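Side-chain contact in Baccell_00875 (PDB 5NO8), which probably acts as a polysaccharide lyase that removes the rhamnose caps, linked to glucuronic acid, from complex arabinogalactan proteins: residues V306-E311 with V316-Y321. Sequence-based numbering, arbitrary orientation.
Sequences VEVPME and VRFDFY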
loop_
_atom_site.group_PDB
_atom_site.type_symbol
_atom_site.label_atom_id
_atom_site.label_comp_id
_atom_site.label_asym_id
_atom_site.label_seq_id
_atom_site.Cartn_x
_atom_site.Cartn_y
_atom_site.Cartn_z
ATOM N N VAL A 306 -0.666 15.300 -22.825
ATOM C CA VAL A 306 -2.084 15.436 -23.050
ATOM C C VAL A 306 -2.629 16.361 -21.979
ATOM O O VAL A 306 -2.259 16.239 -20.796
ATOM C CB VAL A 306 -2.755 14.047 -22.871
ATOM C CG1 VAL A 306 -4.265 14.128 -22.866
ATOM C CG2 VAL A 306 -2.294 13.114 -23.955
ATOM N N GLU A 307 -3.530 17.263 -22.366
ATOM C CA GLU A 307 -4.238 18.096 -21.389
ATOM C C GLU A 307 -5.704 18.038 -21.734
ATOM O O GLU A 307 -6.098 18.410 -22.846
ATOM C CB GLU A 307 -3.749 19.538 -21.430
ATOM C CG GLU A 307 -2.392 19.699 -20.766
ATOM C CD GLU A 307 -1.990 21.155 -20.533
ATOM O OE1 GLU A 307 -2.412 22.033 -21.318
ATOM O OE2 GLU A 307 -1.216 21.410 -19.578
ATOM N N VAL A 308 -6.509 17.530 -20.815
ATOM C CA VAL A 308 -7.920 17.314 -21.078
ATOM C C VAL A 308 -8.749 17.656 -19.857
ATOM O O VAL A 308 -8.299 17.508 -18.737
ATOM C CB VAL A 308 -8.254 15.856 -21.474
ATOM C CG1 VAL A 308 -7.720 15.528 -22.851
ATOM C CG2 VAL A 308 -7.756 14.871 -20.440
ATOM N N PRO A 309 -9.985 18.082 -20.080
ATOM C CA PRO A 309 -10.919 18.200 -18.984
ATOM C C PRO A 309 -11.478 16.829 -18.558
ATOM O O PRO A 309 -11.656 15.906 -19.364
ATOM C CB PRO A 309 -12.011 19.099 -19.573
ATOM C CG PRO A 309 -12.027 18.740 -21.003
ATOM C CD PRO A 309 -10.588 18.499 -21.357
ATOM N N MET A 310 -11.725 16.716 -17.269
ATOM C CA MET A 310 -12.238 15.502 -16.680
ATOM C C MET A 310 -13.709 15.762 -16.410
ATOM O O MET A 310 -14.049 16.292 -15.369
ATOM C CB MET A 310 -11.453 15.200 -15.391
ATOM C CG MET A 310 -9.964 14.991 -15.590
ATOM S SD MET A 310 -9.579 13.621 -16.733
ATOM C CE MET A 310 -8.844 12.482 -15.562
ATOM N N GLU A 311 -14.592 15.349 -17.314
ATOM C CA GLU A 311 -15.986 15.790 -17.250
ATOM C C GLU A 311 -16.997 14.719 -16.815
ATOM O O GLU A 311 -18.195 15.008 -16.727
ATOM C CB GLU A 311 -16.417 16.428 -18.584
ATOM C CG GLU A 311 -15.541 17.598 -19.066
ATOM C CD GLU A 311 -15.694 18.929 -18.283
ATOM O OE1 GLU A 311 -15.265 19.974 -18.829
ATOM O OE2 GLU A 311 -16.256 18.976 -17.158
ATOM N N VAL A 316 -10.534 6.749 -15.210
ATOM C CA VAL A 316 -9.975 7.233 -16.451
ATOM C C VAL A 316 -8.596 6.602 -16.691
ATOM O O VAL A 316 -7.658 6.799 -15.913
ATOM C CB VAL A 316 -9.863 8.767 -16.533
ATOM C CG1 VAL A 316 -9.271 9.187 -17.885
ATOM C CG2 VAL A 316 -11.216 9.434 -16.290
ATOM N N ARG A 317 -8.477 5.880 -17.792
ATOM C CA ARG A 317 -7.216 5.306 -18.202
ATOM C C ARG A 317 -6.657 6.130 -19.349
ATOM O O ARG A 317 -7.325 6.340 -20.362
ATOM C CB ARG A 317 -7.418 3.864 -18.664
ATOM C CG ARG A 317 -6.127 3.153 -18.992
ATOM C CD ARG A 317 -6.434 1.792 -19.557
ATOM N NE ARG A 317 -5.288 1.205 -20.228
ATOM C CZ ARG A 317 -4.541 0.198 -19.779
ATOM N NH1 ARG A 317 -4.805 -0.433 -18.633
ATOM N NH2 ARG A 317 -3.542 -0.229 -20.532
ATOM N N PHE A 318 -5.447 6.631 -19.183
ATOM C CA PHE A 318 -4.756 7.277 -20.286
ATOM C C PHE A 318 -3.761 6.283 -20.867
ATOM O O PHE A 318 -2.927 5.755 -20.122
ATOM C CB PHE A 318 -4.013 8.508 -19.786
ATOM C CG PHE A 318 -4.922 9.637 -19.371
ATOM C CD1 PHE A 318 -5.517 10.425 -20.323
ATOM C CD2 PHE A 318 -5.169 9.914 -18.032
ATOM C CE1 PHE A 318 -6.320 11.482 -19.959
ATOM C CE2 PHE A 318 -5.999 10.956 -17.659
ATOM C CZ PHE A 318 -6.561 11.749 -18.635
ATOM N N ASP A 319 -3.829 6.037 -22.179
ATOM C CA ASP A 319 -2.873 5.178 -22.888
ATOM C C ASP A 319 -1.996 6.014 -23.822
ATOM O O ASP A 319 -2.520 6.912 -24.479
ATOM C CB ASP A 319 -3.587 4.108 -23.709
ATOM C CG ASP A 319 -4.210 3.031 -22.860
ATOM O OD1 ASP A 319 -3.478 2.213 -22.249
ATOM O OD2 ASP A 319 -5.443 2.970 -22.802
ATOM N N PHE A 320 -0.678 5.788 -23.790
ATOM C CA PHE A 320 0.232 6.300 -24.820
ATOM C C PHE A 320 0.685 5.165 -25.742
ATOM O O PHE A 320 0.970 4.061 -25.294
ATOM C CB PHE A 320 1.466 6.946 -24.215
ATOM C CG PHE A 320 1.193 8.243 -23.544
ATOM C CD1 PHE A 320 1.213 9.431 -24.255
ATOM C CD2 PHE A 320 0.892 8.278 -22.193
ATOM C CE1 PHE A 320 0.937 10.635 -23.634
ATOM C CE2 PHE A 320 0.626 9.475 -21.563
ATOM C CZ PHE A 320 0.647 10.658 -22.275
ATOM N N TYR A 321 0.759 5.468 -27.035
ATOM C CA TYR A 321 1.167 4.513 -28.056
ATOM C C TYR A 321 2.306 5.179 -28.781
ATOM O O TYR A 321 2.191 6.356 -29.159
ATOM C CB TYR A 321 0.034 4.218 -29.033
ATOM C CG TYR A 321 -1.162 3.615 -28.361
ATOM C CD1 TYR A 321 -1.264 2.235 -28.159
ATOM C CD2 TYR A 321 -2.164 4.432 -27.856
ATOM C CE1 TYR A 321 -2.358 1.694 -27.506
ATOM C CE2 TYR A 321 -3.245 3.893 -27.199
ATOM C CZ TYR A 321 -3.333 2.543 -27.030
ATOM O OH TYR A 321 -4.408 2.054 -26.354
#
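Val308 and Met310 meet the far end of the Phe318 ring from the opposite strand, both at its rim and close to its plane. Val308 CG2 lies 3.7 Å from Phe318 CE1, and Met310 CE lies 3.8 Å from CE2 of the same ring, so CZ projects between the two side chains. That methyl of Val308 is directed at the ring by its first torsion (chi1 -70°), which sets CG2 between the backbone N and the carbonyl carbon. The sulfur approaches similarly: Met310 SD is 5.3 Å from the Phe318 centroid and 77° off the ring normal, an edge-on Met-aromatic contact. Bends at chi2 and chi3 carry Met310 CE on to Val316, whose CG2 it meets at 3.9 Å; Val316 CG1 in turn lies over one face of the Phe318 ring, offset toward the rim. At the other end, Val306 and Phe320 pass alongside each other in opposite directions, with Val306 CG2 4.1 Å from Phe320 CE1. Replacing Phe318 by an alanine is likely to leave Val308 CG2 and Met310 CE without the ring rim they share, and Val316 CG1 without the face it covers. No hydrogen bond crosses the contact, and all six touching residues are buried. The axes of segments 306-309 and 316-321 come no closer than 10.6 Å, 155° apart in direction, a spacing that fits strands facing each other across a core and not neighbours in a sheet. Consistently, Val306 and Val308 bond through their backbones to strand 272-278, which also lends Val275 to Phe318, while Val316 bonds to strand 326-335. Strands 293-300 and 287-290 separate the two in a mixed sheet that evidently curls back on itself, consistent with the core of a small beta-sandwich-like domain.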